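Local coordinates for putative cytoplasmic protein (Salmonella typhimurium LT2, PDB 2Q02) that is of unknown function but folds as a xylose isomerase-like TIM barrel that binds zinc, and may be an isomerase, at residues 194-199 / 240-245; 169-174 / 227-232; 7-12 / 31-36; 99-104 / 135-140. All blocks are in the same frame, centred on the assembly; numbering follows the deposited sequence.

Contact 1 (194-199 / 240-245); sequences GLVHLS and GIYAFE. With ZN (zinc ion), chain E.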
loop_
_atom_site.group_PDB
_atom_site.type_symbol
_atom_site.label_atom_id
_atom_site.label_comp_id
_atom_site.label_asym_id
_atom_site.label_seq_id
_atom_site.Cartn_x
_atom_site.Cartn_y
_atom_site.Cartn_z
ATOM N N GLY A 194 0.165 4.661 -8.848
ATOM C CA GLY A 194 -0.546 5.619 -7.989
ATOM C C GLY A 194 0.017 5.779 -6.588
ATOM O O GLY A 194 -0.259 6.773 -5.907
ATOM N N LEU A 195 0.770 4.777 -6.145
ATOM C CA LEU A 195 1.377 4.803 -4.826
ATOM C C LEU A 195 2.492 3.786 -4.761
ATOM O O LEU A 195 2.498 2.825 -5.530
ATOM C CB LEU A 195 0.326 4.478 -3.796
ATOM C CG LEU A 195 0.705 4.422 -2.331
ATOM C CD1 LEU A 195 1.116 5.765 -1.877
ATOM C CD2 LEU A 195 -0.499 3.926 -1.515
ATOM N N VAL A 196 3.442 4.013 -3.857
ATOM C CA VAL A 196 4.516 3.046 -3.615
ATOM C C VAL A 196 4.559 2.689 -2.133
ATOM O O VAL A 196 4.456 3.576 -1.279
ATOM C CB VAL A 196 5.903 3.565 -4.083
ATOM C CG1 VAL A 196 6.983 2.573 -3.760
ATOM C CG2 VAL A 196 5.881 3.862 -5.596
ATOM N N HIS A 197 4.665 1.383 -1.858
ATOM C CA HIS A 197 4.763 0.842 -0.514
ATOM C C HIS A 197 6.203 0.360 -0.290
ATOM O O HIS A 197 6.721 -0.471 -1.060
ATOM C CB HIS A 197 3.808 -0.342 -0.303
ATOM C CG HIS A 197 2.408 0.042 0.065
ATOM N ND1 HIS A 197 1.414 -0.890 0.236
ATOM C CD2 HIS A 197 1.828 1.248 0.273
ATOM C CE1 HIS A 197 0.283 -0.280 0.547
ATOM N NE2 HIS A 197 0.506 1.020 0.573
ATOM N N LEU A 198 6.835 0.889 0.764
ATOM C CA LEU A 198 8.213 0.606 1.097
ATOM C C LEU A 198 8.233 -0.162 2.418
ATOM O O LEU A 198 7.395 0.051 3.321
ATOM C CB LEU A 198 9.035 1.894 1.243
ATOM C CG LEU A 198 9.120 2.918 0.099
ATOM C CD1 LEU A 198 9.880 4.191 0.553
ATOM C CD2 LEU A 198 9.772 2.310 -1.119
ATOM N N SER A 199 9.184 -1.090 2.483
ATOM C CA SER A 199 9.507 -1.831 3.686
ATOM C C SER A 199 10.783 -2.567 3.359
ATOM O O SER A 199 11.094 -2.787 2.180
ATOM C CB SER A 199 8.397 -2.803 4.101
ATOM O OG SER A 199 8.504 -4.042 3.451
ATOM N N GLY A 240 5.193 10.735 -7.039
ATOM C CA GLY A 240 4.072 10.314 -6.206
ATOM C C GLY A 240 4.485 10.005 -4.787
ATOM O O GLY A 240 5.567 10.339 -4.373
ATOM N N ILE A 241 3.614 9.347 -4.048
ATOM C CA ILE A 241 3.792 9.158 -2.613
ATOM C C ILE A 241 4.554 7.854 -2.299
ATOM O O ILE A 241 4.330 6.797 -2.925
ATOM C CB ILE A 241 2.412 9.156 -1.893
ATOM C CG1 ILE A 241 1.724 10.528 -2.072
ATOM C CG2 ILE A 241 2.563 8.808 -0.417
ATOM C CD1 ILE A 241 0.259 10.577 -1.651
ATOM N N TYR A 242 5.469 7.952 -1.338
ATOM C CA TYR A 242 6.110 6.803 -0.746
ATOM C C TYR A 242 5.511 6.621 0.647
ATOM O O TYR A 242 5.555 7.527 1.491
ATOM C CB TYR A 242 7.620 7.037 -0.648
ATOM C CG TYR A 242 8.341 7.097 -1.987
ATOM C CD1 TYR A 242 8.567 5.934 -2.725
ATOM C CD2 TYR A 242 8.819 8.317 -2.505
ATOM C CE1 TYR A 242 9.220 5.969 -3.933
ATOM C CE2 TYR A 242 9.494 8.364 -3.731
ATOM C CZ TYR A 242 9.678 7.175 -4.435
ATOM O OH TYR A 242 10.335 7.165 -5.636
ATOM N N ALA A 243 4.953 5.436 0.872
ATOM C CA ALA A 243 4.294 5.069 2.125
ATOM C C ALA A 243 5.023 3.896 2.708
ATOM O O ALA A 243 5.269 2.931 2.002
ATOM C CB ALA A 243 2.833 4.685 1.880
ATOM N N PHE A 244 5.344 3.984 4.001
ATOM C CA PHE A 244 6.054 2.941 4.724
ATOM C C PHE A 244 5.045 1.928 5.265
ATOM O O PHE A 244 4.111 2.314 5.974
ATOM C CB PHE A 244 6.898 3.551 5.858
ATOM C CG PHE A 244 8.103 4.312 5.364
ATOM C CD1 PHE A 244 9.204 3.636 4.853
ATOM C CD2 PHE A 244 8.130 5.705 5.390
ATOM C CE1 PHE A 244 10.316 4.335 4.377
ATOM C CE2 PHE A 244 9.257 6.420 4.936
ATOM C CZ PHE A 244 10.343 5.733 4.422
ATOM N N GLU A 245 5.225 0.649 4.895
ATOM C CA GLU A 245 4.267 -0.426 5.219
ATOM C C GLU A 245 4.982 -1.710 5.712
ATOM O O GLU A 245 5.043 -2.714 5.016
ATOM C CB GLU A 245 3.332 -0.725 4.021
ATOM C CG GLU A 245 2.197 -1.732 4.337
ATOM C CD GLU A 245 1.518 -2.319 3.097
ATOM O OE1 GLU A 245 2.211 -2.641 2.111
ATOM O OE2 GLU A 245 0.282 -2.493 3.104
HETATM ZN ZN ZN E . 1.649 -3.016 0.083
HETATM O O HOH W 1 1.133 9.158 -5.178
#
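His197 ND1 and Glu245 OE1 come within 2.7 Å of each other, yet no hydrogen bond joins them, because both are spent on the same zinc ion. ND1 lies 2.1 Å from the zinc, and Glu245 OE1 is equally close. The ring and carboxylate planes are 63° apart, with Glu245 CB set over one face of the imidazole, toward its rim. In the glutamate CG is anti to the backbone N (chi1 -174°), and the extended chain beyond it reaches the metal. Asp170 and Glu139 supply the other protein ligands. In the second shell Glu37 holds His197 NE2, Arg39 forms a salt bridge with Glu245 OE2, and Arg215 reaches Glu245 OE1. Both ligands stand at or just past the C-terminal ends of neighbouring parallel strands, 193-198 and 242-244, where TIM barrels carry their active sites. Four backbone hydrogen bonds tie the two strands together, ending with Glu245 N to Leu198 O at 2.7 Å, which anchors the backbone of the metal ligand itself. On the opposite side of the sheet from His197 and Ala243, Leu198 CD1 sits 3.8 Å from Tyr242 CB and 3.9 Å from Phe244 CE1, while helix 226-235 packs over Leu198 and Tyr242. At the far end, a water accepts from Ile241 N and donates to Gly194 O, 2.9 Å away.

Contact 2 (169-174 / 227-232); sequences LDTFHH and YQQVQR. With ZN (zinc ion), chain E.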
loop_
_atom_site.group_PDB
_atom_site.type_symbol
_atom_site.label_atom_id
_atom_site.label_comp_id
_atom_site.label_asym_id
_atom_site.label_seq_id
_atom_site.Cartn_x
_atom_site.Cartn_y
_atom_site.Cartn_z
ATOM N N LEU A 169 2.650 0.026 -6.401
ATOM C CA LEU A 169 3.911 -0.669 -6.475
ATOM C C LEU A 169 4.449 -0.874 -5.047
ATOM O O LEU A 169 4.775 0.073 -4.337
ATOM C CB LEU A 169 4.889 0.129 -7.348
ATOM C CG LEU A 169 6.096 -0.594 -7.953
ATOM C CD1 LEU A 169 6.865 0.418 -8.778
ATOM C CD2 LEU A 169 7.011 -1.239 -6.908
ATOM N N ASP A 170 4.541 -2.120 -4.639
ATOM C CA ASP A 170 5.065 -2.461 -3.335
ATOM C C ASP A 170 6.461 -3.117 -3.498
ATOM O O ASP A 170 6.596 -4.146 -4.173
ATOM C CB ASP A 170 4.058 -3.395 -2.701
ATOM C CG ASP A 170 4.362 -3.695 -1.291
ATOM O OD1 ASP A 170 5.505 -4.107 -1.028
ATOM O OD2 ASP A 170 3.450 -3.532 -0.461
ATOM N N THR A 171 7.501 -2.511 -2.919
ATOM C CA THR A 171 8.881 -2.960 -3.176
ATOM C C THR A 171 9.127 -4.424 -2.774
ATOM O O THR A 171 9.935 -5.103 -3.398
ATOM C CB THR A 171 9.922 -2.112 -2.458
ATOM O OG1 THR A 171 9.640 -2.117 -1.054
ATOM C CG2 THR A 171 9.936 -0.681 -3.008
ATOM N N PHE A 172 8.438 -4.894 -1.743
ATOM C CA PHE A 172 8.497 -6.295 -1.351
ATOM C C PHE A 172 7.917 -7.196 -2.435
ATOM O O PHE A 172 8.498 -8.247 -2.779
ATOM C CB PHE A 172 7.729 -6.509 -0.049
ATOM C CG PHE A 172 7.529 -7.955 0.324
ATOM C CD1 PHE A 172 6.408 -8.652 -0.104
ATOM C CD2 PHE A 172 8.442 -8.607 1.157
ATOM C CE1 PHE A 172 6.214 -9.997 0.281
ATOM C CE2 PHE A 172 8.249 -9.936 1.551
ATOM C CZ PHE A 172 7.135 -10.629 1.121
ATOM N N HIS A 173 6.759 -6.797 -2.949
ATOM C CA HIS A 173 6.081 -7.611 -3.956
ATOM C C HIS A 173 6.829 -7.595 -5.287
ATOM O O HIS A 173 6.875 -8.617 -5.971
ATOM C CB HIS A 173 4.593 -7.261 -4.070
ATOM C CG HIS A 173 3.823 -7.627 -2.840
ATOM N ND1 HIS A 173 3.693 -8.933 -2.409
ATOM C CD2 HIS A 173 3.187 -6.861 -1.922
ATOM C CE1 HIS A 173 2.987 -8.955 -1.288
ATOM N NE2 HIS A 173 2.661 -7.713 -0.976
ATOM N N HIS A 174 7.445 -6.465 -5.621
ATOM C CA HIS A 174 8.374 -6.406 -6.744
ATOM C C HIS A 174 9.552 -7.378 -6.538
ATOM O O HIS A 174 9.969 -8.106 -7.459
ATOM C CB HIS A 174 8.913 -4.971 -6.915
ATOM C CG HIS A 174 9.955 -4.821 -7.989
ATOM N ND1 HIS A 174 9.645 -4.481 -9.290
ATOM C CD2 HIS A 174 11.305 -4.948 -7.946
ATOM C CE1 HIS A 174 10.755 -4.429 -10.004
ATOM N NE2 HIS A 174 11.777 -4.710 -9.214
ATOM N N TYR A 227 16.503 1.307 -1.784
ATOM C CA TYR A 227 17.187 2.544 -2.179
ATOM C C TYR A 227 17.261 2.600 -3.681
ATOM O O TYR A 227 16.950 3.631 -4.275
ATOM C CB TYR A 227 18.615 2.646 -1.594
ATOM C CG TYR A 227 19.306 4.008 -1.824
ATOM C CD1 TYR A 227 19.110 5.070 -0.942
ATOM C CD2 TYR A 227 20.150 4.225 -2.926
ATOM C CE1 TYR A 227 19.735 6.319 -1.143
ATOM C CE2 TYR A 227 20.777 5.470 -3.139
ATOM C CZ TYR A 227 20.563 6.521 -2.243
ATOM O OH TYR A 227 21.164 7.772 -2.434
ATOM N N GLN A 228 17.652 1.480 -4.285
ATOM C CA GLN A 228 17.809 1.401 -5.735
ATOM C C GLN A 228 16.480 1.356 -6.473
ATOM O O GLN A 228 16.361 1.924 -7.558
ATOM C CB GLN A 228 18.667 0.200 -6.133
ATOM C CG GLN A 228 20.134 0.318 -5.724
ATOM C CD GLN A 228 20.490 -0.438 -4.443
ATOM O OE1 GLN A 228 19.655 -0.655 -3.557
ATOM N NE2 GLN A 228 21.750 -0.843 -4.350
ATOM N N GLN A 229 15.479 0.706 -5.895
ATOM C CA GLN A 229 14.139 0.714 -6.504
ATOM C C GLN A 229 13.559 2.124 -6.489
ATOM O O GLN A 229 12.913 2.524 -7.440
ATOM C CB GLN A 229 13.169 -0.234 -5.800
ATOM C CG GLN A 229 13.350 -1.705 -6.115
ATOM C CD GLN A 229 12.155 -2.522 -5.612
ATOM O OE1 GLN A 229 11.007 -2.250 -5.993
ATOM N NE2 GLN A 229 12.411 -3.503 -4.739
ATOM N N VAL A 230 13.793 2.858 -5.403
ATOM C CA VAL A 230 13.288 4.218 -5.244
ATOM C C VAL A 230 14.041 5.167 -6.145
ATOM O O VAL A 230 13.435 6.078 -6.702
ATOM C CB VAL A 230 13.427 4.737 -3.784
ATOM C CG1 VAL A 230 13.227 6.267 -3.721
ATOM C CG2 VAL A 230 12.442 4.043 -2.855
ATOM N N GLN A 231 15.362 4.966 -6.246
ATOM C CA GLN A 231 16.233 5.798 -7.082
ATOM C C GLN A 231 15.845 5.666 -8.550
ATOM O O GLN A 231 15.876 6.642 -9.312
ATOM C CB GLN A 231 17.713 5.446 -6.868
ATOM C CG GLN A 231 18.692 6.468 -7.459
ATOM N N ARG A 232 15.448 4.464 -8.944
ATOM C CA ARG A 232 15.011 4.247 -10.305
ATOM C C ARG A 232 13.717 5.012 -10.603
ATOM O O ARG A 232 13.605 5.685 -11.648
ATOM C CB ARG A 232 14.812 2.762 -10.554
ATOM C CG ARG A 232 14.319 2.475 -11.952
ATOM C CD ARG A 232 14.433 1.009 -12.281
ATOM N NE ARG A 232 13.688 0.130 -11.356
ATOM C CZ ARG A 232 13.824 -1.196 -11.351
ATOM N NH1 ARG A 232 14.668 -1.772 -12.218
ATOM N NH2 ARG A 232 13.137 -1.948 -10.492
HETATM ZN ZN ZN E . 1.649 -3.016 0.083
#
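Gln229 lays its amide between Thr171 and His174, and its two ends meet different surroundings. NE2 gives a nearly straight hydrogen bond to Thr171 O, 3.2 Å away, which lies almost in the amide plane. The same nitrogen also bonds Met224 O. OE1 is turned toward carbon instead: Thr171 CG2 is 3.5 Å from it and His174 CD2 3.3 Å. The His174 and Gln229 side chains run antiparallel alongside each other, ring and amide planes 39° apart. His174 gets there with CG anti to its backbone N (chi1 176°). Beyond the glutamine, His174 and Arg232 reach tip to tip, NE2 lying 3.3 Å from Arg232 NH2, near the plane and at the edge of a guanidinium turned 73° from the ring. Glu181 forms a salt bridge with Arg232 and a weak hydrogen bond with His174 NE2. What this joins is the short helix 171-176, which follows strand 166-170 of the TIM barrel, and the outer helix 226-235. Asp170, the N-cap of the short helix, points the other way and binds zinc through OD2 at 1.9 Å; its OD1 accepts a weak bond from Phe172 N. With both carbonyls drawing on NE2, the amide of Gln229 is fixed in rotation, and the first turn after a zinc ligand is tied by its backbone to the helical layer.

Contact 3 (7-12 / 31-36); sequences TRFCIN and LEFNKV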
loop_
_atom_site.group_PDB
_atom_site.type_symbol
_atom_site.label_atom_id
_atom_site.label_comp_id
_atom_site.label_asym_id
_atom_site.label_seq_id
_atom_site.Cartn_x
_atom_site.Cartn_y
_atom_site.Cartn_z
ATOM N N THR A 7 7.039 16.035 2.470
ATOM C CA THR A 7 5.601 16.017 2.128
ATOM C C THR A 7 5.111 14.727 1.459
ATOM O O THR A 7 3.962 14.312 1.670
ATOM C CB THR A 7 5.346 17.213 1.095
ATOM O OG1 THR A 7 5.346 18.451 1.800
ATOM C CG2 THR A 7 4.032 17.106 0.249
ATOM N N ARG A 8 5.965 14.161 0.596
ATOM C CA ARG A 8 5.639 12.981 -0.213
ATOM C C ARG A 8 5.655 11.670 0.567
ATOM O O ARG A 8 5.330 10.639 -0.003
ATOM C CB ARG A 8 6.620 12.819 -1.389
ATOM C CG ARG A 8 6.514 13.892 -2.447
ATOM C CD ARG A 8 7.624 13.760 -3.486
ATOM N NE ARG A 8 7.534 12.492 -4.201
ATOM C CZ ARG A 8 8.471 12.006 -5.020
ATOM N NH1 ARG A 8 9.586 12.673 -5.256
ATOM N NH2 ARG A 8 8.303 10.824 -5.597
ATOM N N PHE A 9 6.061 11.682 1.834
ATOM C CA PHE A 9 6.074 10.443 2.624
ATOM C C PHE A 9 4.752 10.230 3.348
ATOM O O PHE A 9 4.100 11.183 3.779
ATOM C CB PHE A 9 7.267 10.403 3.590
ATOM C CG PHE A 9 8.587 10.178 2.904
ATOM C CD1 PHE A 9 8.848 8.972 2.251
ATOM C CD2 PHE A 9 9.574 11.160 2.913
ATOM C CE1 PHE A 9 10.048 8.743 1.590
ATOM C CE2 PHE A 9 10.813 10.935 2.261
ATOM C CZ PHE A 9 11.041 9.717 1.592
ATOM N N CYS A 10 4.357 8.959 3.463
ATOM C CA CYS A 10 3.066 8.561 4.077
ATOM C C CYS A 10 3.326 7.447 5.075
ATOM O O CYS A 10 4.143 6.560 4.837
ATOM C CB CYS A 10 2.100 8.057 2.985
ATOM S SG CYS A 10 0.453 7.492 3.520
ATOM N N ILE A 11 2.653 7.491 6.209
ATOM C CA ILE A 11 2.837 6.445 7.190
ATOM C C ILE A 11 1.617 5.536 7.178
ATOM O O ILE A 11 0.496 5.957 7.497
ATOM C CB ILE A 11 3.092 7.003 8.603
ATOM C CG1 ILE A 11 4.118 8.160 8.570
ATOM C CG2 ILE A 11 3.534 5.872 9.545
ATOM C CD1 ILE A 11 5.457 7.820 7.943
ATOM N N ASN A 12 1.849 4.285 6.805
ATOM C CA ASN A 12 0.820 3.268 6.868
ATOM C C ASN A 12 0.612 2.828 8.345
ATOM O O ASN A 12 1.582 2.633 9.107
ATOM C CB ASN A 12 1.200 2.089 5.953
ATOM C CG ASN A 12 0.058 1.117 5.736
ATOM O OD1 ASN A 12 -0.475 0.570 6.699
ATOM N ND2 ASN A 12 -0.308 0.879 4.467
ATOM N N LEU A 31 6.117 13.940 13.892
ATOM C CA LEU A 31 7.193 13.705 12.908
ATOM C C LEU A 31 7.114 14.618 11.678
ATOM O O LEU A 31 7.945 14.526 10.775
ATOM C CB LEU A 31 7.150 12.256 12.439
ATOM C CG LEU A 31 7.463 11.236 13.527
ATOM C CD1 LEU A 31 7.245 9.821 13.015
ATOM C CD2 LEU A 31 8.896 11.421 14.022
ATOM N N GLU A 32 6.096 15.467 11.643
ATOM C CA GLU A 32 5.880 16.446 10.576
ATOM C C GLU A 32 5.624 15.834 9.202
ATOM O O GLU A 32 6.092 16.369 8.197
ATOM C CB GLU A 32 7.026 17.457 10.501
ATOM C CG GLU A 32 6.903 18.587 11.505
ATOM C CD GLU A 32 8.108 19.492 11.495
ATOM O OE1 GLU A 32 9.211 19.006 11.827
ATOM O OE2 GLU A 32 7.952 20.686 11.161
ATOM N N PHE A 33 4.906 14.709 9.163
ATOM C CA PHE A 33 4.339 14.188 7.913
ATOM C C PHE A 33 2.862 14.526 7.893
ATOM O O PHE A 33 2.281 14.829 8.920
ATOM C CB PHE A 33 4.566 12.678 7.775
ATOM C CG PHE A 33 6.009 12.309 7.804
ATOM C CD1 PHE A 33 6.836 12.642 6.734
ATOM C CD2 PHE A 33 6.569 11.710 8.931
ATOM C CE1 PHE A 33 8.188 12.343 6.770
ATOM C CE2 PHE A 33 7.922 11.410 8.974
ATOM C CZ PHE A 33 8.730 11.727 7.894
ATOM N N ASN A 34 2.263 14.483 6.715
ATOM C CA ASN A 34 0.874 14.902 6.542
ATOM C C ASN A 34 0.027 13.868 5.782
ATOM O O ASN A 34 -1.034 14.188 5.270
ATOM C CB ASN A 34 0.826 16.255 5.820
ATOM C CG ASN A 34 1.449 16.206 4.409
ATOM O OD1 ASN A 34 1.645 15.139 3.813
ATOM N ND2 ASN A 34 1.762 17.378 3.883
ATOM N N LYS A 35 0.499 12.627 5.749
ATOM C CA LYS A 35 -0.171 11.543 5.039
ATOM C C LYS A 35 -0.160 10.256 5.836
ATOM O O LYS A 35 0.857 9.904 6.427
ATOM C CB LYS A 35 0.493 11.301 3.676
ATOM C CG LYS A 35 0.284 12.471 2.697
ATOM C CD LYS A 35 1.086 12.350 1.397
ATOM C CE LYS A 35 0.677 13.427 0.421
ATOM N NZ LYS A 35 0.942 14.692 1.084
ATOM N N VAL A 36 -1.302 9.571 5.853
ATOM C CA VAL A 36 -1.412 8.220 6.428
ATOM C C VAL A 36 -2.269 7.315 5.576
ATOM O O VAL A 36 -2.939 7.764 4.662
ATOM C CB VAL A 36 -2.066 8.205 7.845
ATOM C CG1 VAL A 36 -1.198 8.932 8.841
ATOM C CG2 VAL A 36 -3.482 8.817 7.806
HETATM O O HOH W 2 3.945 13.572 4.747
#
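Cys10 and Val36 meet where this contact is tight: SG lies 3.4 Å from Val36 C, brought over that backbone by a first torsion that leaves it anti to its own N (chi1 179°). Beside it, Cys10 CB is 3.7 Å from Lys35 CB. Ile11 N donates to Lys35 O at 3.0 Å, from 40° above the carbonyl plane. A second buried cluster forms round Phe33. Ile11 crosses it at about a right angle, its CD1 4.2 Å from Phe33 CD2, and Phe9 CB lies 3.8 Å from Phe33 CE1; Val28 and Ile263 of the surrounding helices also touch this ring. Strands 9-12 and 35-39 run parallel here, joined through helix 21-30 as the first beta-alpha-beta unit of the TIM barrel. That helix closes in a Schellman motif at Glu32, and the chain then turns through Phe33 and Asn34 into the second strand. Toward solvent, side-chain packing gives way to polar links. The Lys35 chain runs back past the Phe9 carbonyl and bends at its last torsion (chi4 59°), so that NZ bonds Thr7 O at 3.1 Å, tilted from its carbonyl plane. The same ammonium holds Asn34 OD1, 2.9 Å away and from above that carbonyl plane. A water at the edge of the Phe33 ring bridges the backbones, accepting from Asn34 N at 2.7 Å and donating to Phe9 O.

Contact 4 (99-104 / 135-140); sequences ARALVL and QGLVEP. With ZN (zinc ion), chain E.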
loop_
_atom_site.group_PDB
_atom_site.type_symbol
_atom_site.label_atom_id
_atom_site.label_comp_id
_atom_site.label_asym_id
_atom_site.label_seq_id
_atom_site.Cartn_x
_atom_site.Cartn_y
_atom_site.Cartn_z
ATOM N N ALA A 99 -10.985 9.184 2.895
ATOM C CA ALA A 99 -9.889 8.522 2.205
ATOM C C ALA A 99 -10.022 8.696 0.686
ATOM O O ALA A 99 -11.107 8.569 0.100
ATOM C CB ALA A 99 -9.829 7.064 2.562
ATOM N N ARG A 100 -8.895 8.982 0.061
ATOM C CA ARG A 100 -8.825 9.250 -1.365
ATOM C C ARG A 100 -8.987 7.968 -2.191
ATOM O O ARG A 100 -9.625 7.961 -3.241
ATOM C CB ARG A 100 -7.439 9.850 -1.658
ATOM C CG ARG A 100 -7.213 10.283 -3.098
ATOM C CD ARG A 100 -6.017 11.275 -3.180
ATOM N NE ARG A 100 -4.761 10.639 -3.609
ATOM C CZ ARG A 100 -3.547 11.145 -3.405
ATOM N NH1 ARG A 100 -3.364 12.290 -2.749
ATOM N NH2 ARG A 100 -2.497 10.491 -3.855
ATOM N N ALA A 101 -8.382 6.892 -1.709
ATOM C CA ALA A 101 -8.281 5.674 -2.482
ATOM C C ALA A 101 -8.571 4.444 -1.610
ATOM O O ALA A 101 -8.441 4.484 -0.360
ATOM C CB ALA A 101 -6.872 5.569 -3.098
ATOM N N LEU A 102 -8.971 3.361 -2.279
ATOM C CA LEU A 102 -9.068 2.057 -1.639
ATOM C C LEU A 102 -8.206 1.079 -2.438
ATOM O O LEU A 102 -8.207 1.062 -3.691
ATOM C CB LEU A 102 -10.519 1.583 -1.534
ATOM C CG LEU A 102 -10.867 0.154 -1.103
ATOM C CD1 LEU A 102 -10.512 -0.079 0.343
ATOM C CD2 LEU A 102 -12.328 -0.101 -1.314
ATOM N N VAL A 103 -7.459 0.266 -1.692
ATOM C CA VAL A 103 -6.523 -0.686 -2.281
ATOM C C VAL A 103 -7.193 -2.013 -2.600
ATOM O O VAL A 103 -7.974 -2.540 -1.800
ATOM C CB VAL A 103 -5.341 -0.954 -1.320
ATOM C CG1 VAL A 103 -4.418 -2.031 -1.886
ATOM C CG2 VAL A 103 -4.568 0.314 -1.054
ATOM N N LEU A 104 -6.840 -2.571 -3.754
ATOM C CA LEU A 104 -7.394 -3.848 -4.243
ATOM C C LEU A 104 -6.281 -4.906 -4.386
ATOM O O LEU A 104 -5.248 -4.667 -5.036
ATOM C CB LEU A 104 -8.059 -3.638 -5.602
ATOM C CG LEU A 104 -9.225 -2.647 -5.624
ATOM C CD1 LEU A 104 -9.507 -2.164 -7.026
ATOM C CD2 LEU A 104 -10.492 -3.262 -5.047
ATOM N N GLN A 135 -10.857 6.515 -5.593
ATOM C CA GLN A 135 -9.871 5.991 -6.541
ATOM C C GLN A 135 -9.504 4.576 -6.182
ATOM O O GLN A 135 -9.524 4.183 -5.018
ATOM C CB GLN A 135 -8.598 6.842 -6.561
ATOM C CG GLN A 135 -8.784 8.262 -7.141
ATOM C CD GLN A 135 -7.625 9.209 -6.825
ATOM O OE1 GLN A 135 -6.541 8.793 -6.378
ATOM N NE2 GLN A 135 -7.855 10.496 -7.040
ATOM N N GLY A 136 -9.170 3.799 -7.192
ATOM C CA GLY A 136 -8.752 2.419 -6.982
ATOM C C GLY A 136 -7.267 2.224 -7.217
ATOM O O GLY A 136 -6.695 2.739 -8.187
ATOM N N LEU A 137 -6.647 1.479 -6.313
ATOM C CA LEU A 137 -5.252 1.116 -6.447
ATOM C C LEU A 137 -5.125 -0.424 -6.472
ATOM O O LEU A 137 -5.430 -1.110 -5.475
ATOM C CB LEU A 137 -4.436 1.715 -5.288
ATOM C CG LEU A 137 -4.177 3.212 -5.311
ATOM C CD1 LEU A 137 -3.485 3.628 -4.040
ATOM C CD2 LEU A 137 -3.353 3.585 -6.550
ATOM N N VAL A 138 -4.706 -0.956 -7.626
ATOM C CA VAL A 138 -4.488 -2.392 -7.784
ATOM C C VAL A 138 -3.074 -2.728 -7.364
ATOM O O VAL A 138 -2.110 -2.230 -7.958
ATOM C CB VAL A 138 -4.685 -2.818 -9.237
ATOM C CG1 VAL A 138 -4.284 -4.257 -9.428
ATOM C CG2 VAL A 138 -6.154 -2.573 -9.675
ATOM N N GLU A 139 -2.942 -3.554 -6.333
ATOM C CA GLU A 139 -1.621 -3.945 -5.824
ATOM C C GLU A 139 -1.316 -5.390 -6.172
ATOM O O GLU A 139 -1.845 -6.298 -5.529
ATOM C CB GLU A 139 -1.560 -3.828 -4.309
ATOM C CG GLU A 139 -0.235 -4.297 -3.703
ATOM C CD GLU A 139 -0.035 -3.808 -2.288
ATOM O OE1 GLU A 139 -1.045 -3.511 -1.622
ATOM O OE2 GLU A 139 1.130 -3.726 -1.842
ATOM N N PRO A 140 -0.475 -5.618 -7.186
ATOM C CA PRO A 140 0.030 -6.958 -7.410
ATOM C C PRO A 140 0.809 -7.512 -6.198
ATOM O O PRO A 140 1.544 -6.771 -5.516
ATOM C CB PRO A 140 0.979 -6.801 -8.608
ATOM C CG PRO A 140 0.679 -5.510 -9.231
ATOM C CD PRO A 140 0.007 -4.653 -8.191
HETATM ZN ZN ZN E . 1.649 -3.016 0.083
#
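Leu137 O takes the shortest hydrogen bond between the strands, from Leu104 N at 2.7 Å, and the CA-H of Val103 approaches the same oxygen, CA lying 3.4 Å away. The next bond along, Glu139 N to Leu104 O at 2.9 Å, is almost straight (177°). It pins the backbone of a zinc ligand: Glu139, extended from a CG anti to its N (chi1 177°), binds zinc through OE2 at 2.1 Å. Its other oxygen, OE1, touches hydrocarbon, 3.7 Å from Val103 CG1. Strands 101-104 and 135-138 are parallel neighbours in the TIM barrel, linked through helix 115-130 as a beta-alpha-beta unit. Ala101, Val103 and Leu137 project on the zinc side of the sheet, inside the barrel, with Ala101 CB 4.0 Å from Leu137 CD1. Leu102 and Leu104 face the other way and pack on Phe129 of the connecting helix. At the N-terminal end Gln135 lies obliquely across Arg100, their amide and guanidinium planes 43° apart. There OE1 approaches the aliphatic CG of Arg100 at 3.7 Å, while Arg100 NH1 makes a long, weak ion pair with Glu66.

Contacts 1, 2 and 4 converge on one zinc ion: contact 1 brings His197 and Glu245, contact 2 Asp170, contact 4 Glu139. Asp170 OD2 and Glu139 OE2 lie only 2.7 Å apart, which the metal probably makes tolerable. An unidentified molecule, probably from the crystallisation liquor, lies about 3 Å from the Glu139 and Glu245 side chains, consistent with a pocket. Strands 193-198 and 166-170 (contacts 1 and 2) are barrel neighbours, His197 N lying 2.8 Å from Leu169 O. Contact 3 supplies no zinc ligand, its Cys10 side chain being about 11 Å from the metal; strand 9-12 closes the barrel against strand 242-244, Tyr242 O lying 2.7 Å from Cys10 N. Asn12 there bonds Arg39, the salt-bridge partner of Glu245.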